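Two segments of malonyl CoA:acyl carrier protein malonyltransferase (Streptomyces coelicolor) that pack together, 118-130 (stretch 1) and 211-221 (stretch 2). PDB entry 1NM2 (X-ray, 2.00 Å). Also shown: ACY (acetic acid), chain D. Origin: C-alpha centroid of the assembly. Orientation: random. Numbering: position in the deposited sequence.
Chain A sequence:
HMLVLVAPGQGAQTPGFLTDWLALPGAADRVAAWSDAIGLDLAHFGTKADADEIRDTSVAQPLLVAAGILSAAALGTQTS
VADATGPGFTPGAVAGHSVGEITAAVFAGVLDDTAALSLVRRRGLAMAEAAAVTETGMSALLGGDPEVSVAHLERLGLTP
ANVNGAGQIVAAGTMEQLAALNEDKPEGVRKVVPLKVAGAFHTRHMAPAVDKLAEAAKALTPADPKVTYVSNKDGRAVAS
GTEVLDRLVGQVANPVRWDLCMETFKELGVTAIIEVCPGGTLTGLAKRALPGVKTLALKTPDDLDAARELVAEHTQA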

# COMPACT_ATOMS: atom_id res chain seq x y z
N SER A 118 -5.55 -13.69 3.68
CA SER A 118 -4.77 -14.69 4.41
C SER A 118 -3.28 -14.39 4.23
O SER A 118 -2.49 -14.52 5.17
N LEU A 119 -2.91 -14.00 3.02
CA LEU A 119 -1.52 -13.67 2.72
C LEU A 119 -1.07 -12.41 3.46
O LEU A 119 0.03 -12.37 4.02
N VAL A 120 -1.91 -11.38 3.45
CA VAL A 120 -1.57 -10.13 4.10
C VAL A 120 -1.59 -10.23 5.63
O VAL A 120 -0.87 -9.50 6.31
N ARG A 121 -2.41 -11.14 6.16
CA ARG A 121 -2.47 -11.34 7.61
C ARG A 121 -1.06 -11.85 7.97
O ARG A 121 -0.45 -11.40 8.93
N ARG A 122 -0.56 -12.80 7.18
CA ARG A 122 0.77 -13.36 7.40
C ARG A 122 1.85 -12.31 7.13
O ARG A 122 2.88 -12.27 7.81
N ARG A 123 1.60 -11.45 6.14
CA ARG A 123 2.55 -10.39 5.81
C ARG A 123 2.74 -9.50 7.03
O ARG A 123 3.87 -9.23 7.44
N GLY A 124 1.63 -9.05 7.60
CA GLY A 124 1.69 -8.17 8.76
C GLY A 124 2.34 -8.77 9.99
O GLY A 124 3.10 -8.10 10.69
N LEU A 125 2.03 -10.03 10.28
CA LEU A 125 2.61 -10.72 11.42
C LEU A 125 4.10 -10.91 11.20
O LEU A 125 4.91 -10.64 12.08
N ALA A 126 4.48 -11.37 10.00
CA ALA A 126 5.88 -11.61 9.67
C ALA A 126 6.75 -10.36 9.78
O ALA A 126 7.87 -10.42 10.27
N MET A 127 6.23 -9.23 9.29
CA MET A 127 6.99 -7.98 9.35
C MET A 127 7.08 -7.46 10.79
O MET A 127 8.07 -6.85 11.17
N ALA A 128 6.05 -7.72 11.58
CA ALA A 128 6.07 -7.29 12.98
C ALA A 128 7.15 -8.08 13.70
O ALA A 128 7.97 -7.51 14.42
N GLU A 129 7.16 -9.39 13.47
CA GLU A 129 8.14 -10.28 14.09
C GLU A 129 9.57 -9.93 13.69
O GLU A 129 10.48 -9.94 14.53
N ALA A 130 9.77 -9.62 12.42
CA ALA A 130 11.09 -9.25 11.93
C ALA A 130 11.55 -7.95 12.60
O ALA A 130 12.71 -7.82 12.99
N ASP A 211 11.07 -15.06 4.21
CA ASP A 211 11.02 -16.50 4.43
C ASP A 211 9.63 -16.92 4.91
O ASP A 211 9.03 -17.85 4.36
N LYS A 212 9.11 -16.23 5.92
CA LYS A 212 7.80 -16.54 6.46
C LYS A 212 6.68 -16.27 5.46
O LYS A 212 5.74 -17.07 5.34
N LEU A 213 6.76 -15.16 4.73
CA LEU A 213 5.74 -14.82 3.75
C LEU A 213 5.75 -15.80 2.58
O LEU A 213 4.71 -16.10 2.00
N ALA A 214 6.94 -16.29 2.23
CA ALA A 214 7.07 -17.26 1.14
C ALA A 214 6.35 -18.56 1.50
O ALA A 214 5.78 -19.22 0.63
N GLU A 215 6.39 -18.94 2.78
CA GLU A 215 5.72 -20.16 3.22
C GLU A 215 4.21 -20.02 3.02
O GLU A 215 3.55 -20.95 2.58
N ALA A 216 3.67 -18.85 3.36
CA ALA A 216 2.24 -18.62 3.20
C ALA A 216 1.87 -18.62 1.71
O ALA A 216 0.80 -19.08 1.33
N ALA A 217 2.77 -18.10 0.88
CA ALA A 217 2.53 -18.05 -0.56
C ALA A 217 2.45 -19.44 -1.19
O ALA A 217 1.96 -19.60 -2.31
N LYS A 218 2.91 -20.45 -0.46
CA LYS A 218 2.88 -21.84 -0.94
C LYS A 218 1.46 -22.38 -1.06
O LYS A 218 1.18 -23.22 -1.92
N ALA A 219 0.58 -21.91 -0.19
CA ALA A 219 -0.81 -22.37 -0.18
C ALA A 219 -1.65 -21.69 -1.25
O ALA A 219 -2.84 -21.95 -1.37
N LEU A 220 -1.01 -20.82 -2.04
CA LEU A 220 -1.73 -20.10 -3.08
C LEU A 220 -1.39 -20.56 -4.48
O LEU A 220 -0.32 -21.11 -4.74
N THR A 221 -2.34 -20.33 -5.38
CA THR A 221 -2.18 -20.66 -6.79
C THR A 221 -2.67 -19.40 -7.50
O THR A 221 -3.86 -19.25 -7.76

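The two helices run nearly antiparallel, at 164° with axes 9.1 Å apart at closest approach, and no hydrogen bond joins them; apolar packing and one salt bridge make the contact.

The apolar centre is a pair of leucines. Leu-119 (chi1 t, chi2 p) and Leu-213 (t, p) both leave their backbones sideways, yet each bends its end toward the other helix, so that Leu-119 CD1 lies 3.6 Å from Leu-213 CD1. A branched, flexible side chain suits this role, because its rotamer can carry methyl groups into a space the CA-to-CB bond does not face. Leu-119 CD1 also lies 4.2 Å from Ala-216 CB and 4.0 Å from Leu-220 CD1. Leu-220 (m, t) closes a type I turn that begins at Ala-217, and its CA-to-CB bond points toward the first helix.

Ala-126 and Ala-216 both point CB toward the other helix, and a lone methyl lets the partner's carbons come close. Ala-126 CB touches Lys-212 CB at 3.9 Å, while Ala-216 CB meets Arg-122 CG at 3.8 Å. Here Arg-122 (m, m, t) contributes aliphatic carbon to the contact, and the end of its side chain leads away.

Charge is placed at the exposed margin. Glu-129 (m, t) and Lys-212 (m, t, t, m) both point toward the opposing helix and form a salt bridge, Glu-129 OE2 to Lys-212 NZ at 3.6 Å; Lys-212 CE is closer to the same OE2, at 3.2 Å. Long side chains let these charges meet beyond the small Ala-126.

Arg-123 plays two parts. Arg-123 CB packs 4.0 Å from Leu-213 CD1, whereas its extended chain (t, t, t) carries the guanidinium to an acetic acid molecule, probably from the crystallisation liquor. Arg-123 NH1 and NH2 donate hydrogen bonds to ACY OXT at 2.8 and 3.2 Å, and Met-127 CE lies 3.6 Å from that same OXT.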

# COMPACT_ATOMS: atom_id res chain seq x y z
CB SER A 118 -5.08 -16.09 3.88
OG SER A 118 -4.25 -17.07 4.50
CB LEU A 119 -1.35 -13.45 1.21
CG LEU A 119 0.08 -13.12 0.76
CD1 LEU A 119 0.96 -14.36 0.90
CD2 LEU A 119 0.06 -12.64 -0.69
CB VAL A 120 -2.48 -8.97 3.60
CG1 VAL A 120 -3.86 -9.08 4.22
CG2 VAL A 120 -1.83 -7.64 3.92
CB ARG A 121 -3.51 -12.42 7.95
CG ARG A 121 -4.18 -12.32 9.33
CD ARG A 121 -3.30 -11.79 10.45
NE ARG A 121 -3.65 -12.38 11.74
CZ ARG A 121 -3.58 -11.75 12.92
NH1 ARG A 121 -3.17 -10.49 12.98
NH2 ARG A 121 -3.89 -12.39 14.04
CB ARG A 122 1.00 -14.57 6.48
CG ARG A 122 0.10 -15.76 6.78
CD ARG A 122 0.43 -16.34 8.15
NE ARG A 122 -0.51 -17.38 8.56
CZ ARG A 122 -0.36 -18.13 9.64
NH1 ARG A 122 0.71 -17.97 10.42
NH2 ARG A 122 -1.27 -19.05 9.96
CB ARG A 123 2.01 -9.56 4.64
CG ARG A 123 2.98 -8.48 4.12
CD ARG A 123 2.32 -7.68 3.00
NE ARG A 123 3.25 -6.85 2.23
CZ ARG A 123 3.62 -5.62 2.56
NH1 ARG A 123 3.14 -5.04 3.65
NH2 ARG A 123 4.46 -4.96 1.77
CB LEU A 125 1.93 -12.08 11.63
CG LEU A 125 0.46 -12.06 12.07
CD1 LEU A 125 -0.16 -13.43 11.86
CD2 LEU A 125 0.37 -11.65 13.54
CB ALA A 126 6.00 -12.20 8.26
CB MET A 127 6.35 -6.94 8.41
CG MET A 127 6.48 -7.34 6.93
SD MET A 127 5.67 -6.24 5.74
CE MET A 127 6.89 -4.93 5.64
CB ALA A 128 4.71 -7.55 13.63
CB GLU A 129 7.82 -11.74 13.72
CG GLU A 129 6.52 -12.24 14.31
CD GLU A 129 6.23 -13.68 13.95
OE1 GLU A 129 5.40 -14.30 14.65
OE2 GLU A 129 6.81 -14.20 12.98
CB ALA A 130 11.05 -9.07 10.42
CB ASP A 211 12.07 -16.94 5.46
CG ASP A 211 13.48 -16.55 5.07
OD1 ASP A 211 13.81 -16.57 3.86
OD2 ASP A 211 14.27 -16.23 5.98
CB LYS A 212 7.54 -15.72 7.73
CG LYS A 212 8.52 -15.99 8.86
CD LYS A 212 8.27 -15.06 10.04
CE LYS A 212 9.25 -15.28 11.18
NZ LYS A 212 9.13 -16.64 11.77
CB LEU A 213 5.93 -13.39 3.26
CG LEU A 213 4.81 -12.84 2.38
CD1 LEU A 213 3.47 -12.95 3.11
CD2 LEU A 213 5.11 -11.39 2.02
CB ALA A 214 8.54 -17.54 0.84
CB GLU A 215 6.01 -20.45 4.69
CG GLU A 215 7.40 -20.99 4.98
CD GLU A 215 7.72 -22.25 4.19
OE1 GLU A 215 6.91 -23.20 4.19
OE2 GLU A 215 8.80 -22.29 3.57
CB ALA A 216 1.86 -17.30 3.83
CB ALA A 217 3.62 -17.22 -1.25
CB LYS A 218 3.65 -22.77 0.00
CG LYS A 218 5.15 -22.64 -0.03
CD LYS A 218 5.78 -23.72 0.84
CE LYS A 218 7.29 -23.66 0.83
NZ LYS A 218 7.87 -24.71 1.69
CB ALA A 219 -1.42 -22.12 1.19
CB LEU A 220 -1.42 -18.60 -2.97
CG LEU A 220 -1.68 -17.93 -1.62
CD1 LEU A 220 -1.27 -16.47 -1.68
CD2 LEU A 220 -3.15 -18.06 -1.26
CB THR A 221 -3.06 -21.85 -7.21
OG1 THR A 221 -2.71 -23.00 -6.42
CG2 THR A 221 -2.85 -22.18 -8.68
C ACY D . 4.50 -1.67 4.74
O ACY D . 3.77 -1.62 5.81
OXT ACY D . 4.68 -2.68 3.97
CH3 ACY D . 5.19 -0.36 4.41